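PDB 1VM7: ribokinase from Thermotoga maritima, which probably catalyses the magnesium-dependent transfer of phosphate from ATP to the O-5 of ribose, giving D-ribose 5-phosphate and ADP. Local coordinates for residues A[18-23]-A[144-149]; A[55-60]-A[256-261]. All blocks are in the same frame, centred on the assembly; numbering follows the deposited sequence.

Interaction 1: A[18-23]-A[144-149]; sequences SVVGSS and LLLQNE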
loop_
_atom_site.group_PDB
_atom_site.type_symbol
_atom_site.label_atom_id
_atom_site.label_comp_id
_atom_site.label_asym_id
_atom_site.label_seq_id
_atom_site.Cartn_x
_atom_site.Cartn_y
_atom_site.Cartn_z
ATOM N N SER A 18 3.743 -30.757 0.958
ATOM C CA SER A 18 3.808 -29.581 1.791
ATOM C C SER A 18 4.543 -28.486 1.058
ATOM O O SER A 18 5.517 -28.746 0.354
ATOM C CB SER A 18 4.553 -29.878 3.075
ATOM O OG SER A 18 3.810 -30.749 3.891
ATOM N N VAL A 19 4.058 -27.258 1.201
ATOM C CA VAL A 19 4.764 -26.078 0.739
ATOM C C VAL A 19 5.192 -25.343 1.997
ATOM O O VAL A 19 4.407 -25.208 2.928
ATOM C CB VAL A 19 3.909 -25.082 -0.143
ATOM C CG1 VAL A 19 4.781 -23.950 -0.633
ATOM C CG2 VAL A 19 3.294 -25.750 -1.322
ATOM N N VAL A 20 6.450 -24.914 2.037
ATOM C CA VAL A 20 6.932 -24.096 3.129
ATOM C C VAL A 20 7.441 -22.801 2.502
ATOM O O VAL A 20 8.417 -22.787 1.773
ATOM C CB VAL A 20 8.028 -24.787 3.948
ATOM C CG1 VAL A 20 8.490 -23.859 5.069
ATOM C CG2 VAL A 20 7.520 -26.124 4.523
ATOM N N GLY A 21 6.749 -21.712 2.762
ATOM C CA GLY A 21 7.035 -20.498 2.055
ATOM C C GLY A 21 6.117 -19.323 2.321
ATOM O O GLY A 21 5.468 -19.199 3.360
ATOM N N SER A 22 6.086 -18.439 1.337
ATOM C CA SER A 22 5.649 -17.077 1.507
ATOM C C SER A 22 4.175 -16.830 1.115
ATOM O O SER A 22 3.631 -17.464 0.210
ATOM C CB SER A 22 6.550 -16.208 0.644
ATOM O OG SER A 22 6.351 -16.550 -0.744
ATOM N N SER A 23 3.538 -15.922 1.853
ATOM C CA SER A 23 2.204 -15.387 1.540
ATOM C C SER A 23 2.309 -13.834 1.503
ATOM O O SER A 23 2.833 -13.248 2.447
ATOM C CB SER A 23 1.185 -15.719 2.627
ATOM O OG SER A 23 0.993 -17.096 2.801
ATOM N N LEU A 144 8.151 -31.785 -0.903
ATOM C CA LEU A 144 8.344 -30.488 -0.274
ATOM C C LEU A 144 8.670 -29.424 -1.280
ATOM O O LEU A 144 9.666 -29.532 -2.025
ATOM C CB LEU A 144 9.486 -30.544 0.751
ATOM C CG LEU A 144 9.912 -29.224 1.425
ATOM C CD1 LEU A 144 8.766 -28.628 2.161
ATOM C CD2 LEU A 144 11.080 -29.468 2.384
ATOM N N LEU A 145 7.835 -28.378 -1.301
ATOM C CA LEU A 145 8.102 -27.214 -2.148
ATOM C C LEU A 145 8.618 -26.023 -1.349
ATOM O O LEU A 145 8.036 -25.620 -0.343
ATOM C CB LEU A 145 6.892 -26.777 -2.943
ATOM C CG LEU A 145 6.681 -27.555 -4.233
ATOM C CD1 LEU A 145 6.406 -28.977 -3.870
ATOM C CD2 LEU A 145 5.510 -26.976 -4.958
ATOM N N LEU A 146 9.722 -25.482 -1.837
ATOM C CA LEU A 146 10.413 -24.378 -1.210
ATOM C C LEU A 146 10.655 -23.312 -2.257
ATOM O O LEU A 146 10.734 -23.614 -3.446
ATOM C CB LEU A 146 11.746 -24.859 -0.631
ATOM C CG LEU A 146 11.699 -25.921 0.467
ATOM C CD1 LEU A 146 13.083 -26.516 0.795
ATOM C CD2 LEU A 146 11.088 -25.312 1.713
ATOM N N GLN A 147 10.742 -22.063 -1.803
ATOM C CA GLN A 147 11.204 -20.950 -2.628
ATOM C C GLN A 147 12.193 -20.135 -1.808
ATOM O O GLN A 147 12.783 -20.636 -0.833
ATOM C CB GLN A 147 10.058 -20.089 -3.144
ATOM C CG GLN A 147 8.763 -20.835 -3.427
ATOM C CD GLN A 147 8.017 -21.323 -2.196
ATOM O OE1 GLN A 147 7.983 -20.653 -1.161
ATOM N NE2 GLN A 147 7.369 -22.489 -2.324
ATOM N N ASN A 148 12.438 -18.888 -2.196
ATOM C CA ASN A 148 13.395 -18.099 -1.423
ATOM C C ASN A 148 12.800 -16.795 -0.912
ATOM O O ASN A 148 13.483 -15.793 -0.930
ATOM C CB ASN A 148 14.655 -17.823 -2.256
ATOM C CG ASN A 148 15.793 -17.224 -1.446
ATOM O OD1 ASN A 148 16.049 -17.622 -0.319
ATOM N ND2 ASN A 148 16.504 -16.291 -2.045
ATOM N N GLU A 149 11.557 -16.841 -0.422
ATOM C CA GLU A 149 10.861 -15.653 0.092
ATOM C C GLU A 149 10.553 -15.703 1.619
ATOM O O GLU A 149 9.635 -15.057 2.116
ATOM C CB GLU A 149 9.592 -15.470 -0.701
ATOM C CG GLU A 149 9.818 -14.873 -2.095
ATOM C CD GLU A 149 8.497 -14.540 -2.786
ATOM O OE1 GLU A 149 7.486 -15.169 -2.439
ATOM O OE2 GLU A 149 8.465 -13.642 -3.661
HETATM O O HOH W 1 10.750 -21.364 1.012
#

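Interaction 2: A[55-60]-A[256-261]; sequences ANQAVT and AGDVFN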
loop_
_atom_site.group_PDB
_atom_site.type_symbol
_atom_site.label_atom_id
_atom_site.label_comp_id
_atom_site.label_asym_id
_atom_site.label_seq_id
_atom_site.Cartn_x
_atom_site.Cartn_y
_atom_site.Cartn_z
ATOM N N ALA A 55 2.422 -19.277 -1.670
ATOM C CA ALA A 55 0.972 -19.387 -1.765
ATOM C C ALA A 55 0.512 -19.726 -3.151
ATOM O O ALA A 55 -0.441 -20.479 -3.346
ATOM C CB ALA A 55 0.319 -18.089 -1.325
ATOM N N ASN A 56 1.162 -19.121 -4.135
ATOM C CA ASN A 56 0.811 -19.389 -5.502
ATOM C C ASN A 56 1.004 -20.860 -5.805
ATOM O O ASN A 56 0.177 -21.479 -6.489
ATOM C CB ASN A 56 1.612 -18.536 -6.491
ATOM C CG ASN A 56 1.298 -17.089 -6.400
ATOM O OD1 ASN A 56 0.320 -16.676 -5.746
ATOM N ND2 ASN A 56 2.137 -16.276 -7.047
ATOM N N GLN A 57 2.061 -21.435 -5.262
ATOM C CA GLN A 57 2.319 -22.856 -5.459
ATOM C C GLN A 57 1.379 -23.745 -4.662
ATOM O O GLN A 57 0.902 -24.757 -5.161
ATOM C CB GLN A 57 3.787 -23.142 -5.167
ATOM C CG GLN A 57 4.666 -22.501 -6.205
ATOM C CD GLN A 57 6.127 -22.616 -5.929
ATOM O OE1 GLN A 57 6.555 -23.422 -5.110
ATOM N NE2 GLN A 57 6.914 -21.805 -6.609
ATOM N N ALA A 58 1.112 -23.390 -3.417
ATOM C CA ALA A 58 0.144 -24.137 -2.607
ATOM C C ALA A 58 -1.246 -24.119 -3.249
ATOM O O ALA A 58 -1.935 -25.145 -3.324
ATOM C CB ALA A 58 0.069 -23.567 -1.258
ATOM N N VAL A 59 -1.672 -22.948 -3.684
ATOM C CA VAL A 59 -2.985 -22.797 -4.341
ATOM C C VAL A 59 -3.028 -23.614 -5.639
ATOM O O VAL A 59 -4.073 -24.171 -6.003
ATOM C CB VAL A 59 -3.305 -21.306 -4.622
ATOM C CG1 VAL A 59 -4.564 -21.148 -5.507
ATOM C CG2 VAL A 59 -3.492 -20.554 -3.347
ATOM N N THR A 60 -1.886 -23.680 -6.332
ATOM C CA THR A 60 -1.778 -24.521 -7.502
ATOM C C THR A 60 -1.950 -25.994 -7.105
ATOM O O THR A 60 -2.736 -26.709 -7.714
ATOM C CB THR A 60 -0.447 -24.255 -8.293
ATOM O OG1 THR A 60 -0.396 -22.874 -8.700
ATOM C CG2 THR A 60 -0.372 -25.103 -9.488
ATOM N N ALA A 256 3.591 -17.992 -13.622
ATOM C CA ALA A 256 3.696 -19.160 -14.514
ATOM C C ALA A 256 4.620 -20.219 -13.911
ATOM O O ALA A 256 4.358 -21.413 -14.020
ATOM C CB ALA A 256 4.211 -18.738 -15.858
ATOM N N GLY A 257 5.698 -19.765 -13.270
ATOM C CA GLY A 257 6.704 -20.648 -12.684
ATOM C C GLY A 257 6.169 -21.358 -11.451
ATOM O O GLY A 257 6.452 -22.517 -11.252
ATOM N N ASP A 258 5.426 -20.614 -10.635
ATOM C CA ASP A 258 4.699 -21.117 -9.468
ATOM C C ASP A 258 3.676 -22.172 -9.866
ATOM O O ASP A 258 3.548 -23.222 -9.227
ATOM C CB ASP A 258 3.972 -19.949 -8.769
ATOM C CG ASP A 258 4.931 -18.905 -8.200
ATOM O OD1 ASP A 258 6.044 -19.314 -7.742
ATOM O OD2 ASP A 258 4.558 -17.689 -8.173
ATOM N N VAL A 259 2.914 -21.875 -10.915
ATOM C CA VAL A 259 1.985 -22.858 -11.459
ATOM C C VAL A 259 2.742 -24.098 -11.945
ATOM O O VAL A 259 2.368 -25.214 -11.623
ATOM C CB VAL A 259 1.093 -22.260 -12.579
ATOM C CG1 VAL A 259 0.202 -23.316 -13.225
ATOM C CG2 VAL A 259 0.205 -21.192 -12.006
ATOM N N PHE A 260 3.830 -23.904 -12.690
ATOM C CA PHE A 260 4.619 -25.033 -13.097
ATOM C C PHE A 260 5.030 -25.879 -11.898
ATOM O O PHE A 260 4.862 -27.098 -11.904
ATOM C CB PHE A 260 5.865 -24.610 -13.881
ATOM C CG PHE A 260 6.722 -25.768 -14.222
ATOM C CD1 PHE A 260 6.389 -26.579 -15.285
ATOM C CD2 PHE A 260 7.760 -26.141 -13.397
ATOM C CE1 PHE A 260 7.146 -27.704 -15.590
ATOM C CE2 PHE A 260 8.514 -27.265 -13.684
ATOM C CZ PHE A 260 8.210 -28.049 -14.797
ATOM N N ASN A 261 5.613 -25.241 -10.880
ATOM C CA ASN A 261 6.161 -26.000 -9.751
ATOM C C ASN A 261 5.077 -26.815 -9.031
ATOM O O ASN A 261 5.311 -27.980 -8.730
ATOM C CB ASN A 261 6.931 -25.090 -8.771
ATOM C CG ASN A 261 8.370 -24.825 -9.219
ATOM O OD1 ASN A 261 8.622 -24.602 -10.382
ATOM N ND2 ASN A 261 9.306 -24.846 -8.277
HETATM O O HOH W 2 8.940 -24.882 -5.379
#

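Interaction 1: A[18-23]-A[144-149]
Ser18, Val19 and Val20 run parallel to Leu144 and Leu145 as neighbouring strands, whose axes come within 4.7 Å, with Leu145 gripped through both its N, by Ser18 O, and its O, by Val20 N (each 2.9 Å). The pair lies in the middle of the large sheet of the pfkB (ribokinase) fold. Val20 CG2 meets Leu144 CD1 at 3.7 Å, while CD2 of Leu146 rests against Val20 CB; helix 152-161 packs on all three side chains. Past Val20 and Leu146 the two backbones move apart before Ser22 and Glu149 meet again, and a water links Val20 O to Gln147 N. Gln147 is bent at chi2 (71°), which brings its amide back: NE2 lies against Val19 CG1 and bonds to Gln57 OE1, while OE1 sits 3.4 Å from Gly21 CA, where any CB would collide with it. Glu149, predicted to bind substrate, accepts through OE1 from Lys53 N and from Ser22 OG, the latter at 2.5 Å, so short that its exact length is doubtful. An alanine at Glu149 would probably leave the Ser22 hydroxyl and Lys53 N without this shared acceptor. Ser22 OG itself accepts from Gly54 N.

Interaction 2: A[55-60]-A[256-261]
Asp258 is held between Asn56 and Gln57, consecutive residues of the opposing helix, and the axes of the two short helical segments come within 7.9 Å, at 44°. The carboxylate is shared out between the two amides. Asn56 ND2 reaches Asp258 OD2 at 3.0 Å along a nearly straight bond, in its own amide plane but from above the plane of the carboxylate. Gln57 NE2 meets Asp258 OD1 at 2.9 Å, on the anti side. Asp258 is the predicted proton acceptor, and both amides, one bond to each oxygen, would restrain rotation of its carboxylate. The contact probably joins the sugar-binding helix 53-65 of the pfkB fold to the catalytic, ATP-binding start of helix 256-269. Packing is tight behind the amides: the extended Gln57 chain lies across that start, with Gln57 CG 3.3 Å from Asp258 O, and Asn56 CB presses on Asp258 CB. Gln295 holds the other end of the Asn56 amide.

Further along both helices the fit is looser. Water joins Gln57 OE1 to Asn261 ND2, and the two amides lie alongside, with Gln57 CD 3.9 Å from Asn261 CB. Thr60 OG1, beside the backbone N (chi1 -59°), turns back to bond Asn56 O at 2.7 Å, which puts the Thr60 methyl CG2 against Val259 O. Thr60 N reaches Asn56 O from its other face.

Around this pair, Val259 and Phe260 pack on helix 274-288, Ala55 and Ala58 rest on strand 69-75, and Asn261 bonds to Thr188 and to Lys226 at the end of strand 222-226.

Both contacts are buried near the centre of the chain, and their segments alternate along the sequence. Interaction 1 joins two strands of the central sheet and relies on backbone bonds and apolar packing up to Val20 and Leu146; interaction 2 joins two helices that meet chiefly through polar side chains, as befits a contact that includes the predicted catalytic aspartate. They touch directly. Ser22 O lies 2.9 Å from Ala55 N, a probable hydrogen bond, and Gln147 NE2 lies 3.0 Å from Gln57 OE1, so Gln57 probably connects the 144-149 segment to Asp258. Val19 CG2 also packs against Ala58 CA, seating helix 53-65 on the sheet. Together they bring predicted sugar-binding residues close to one another.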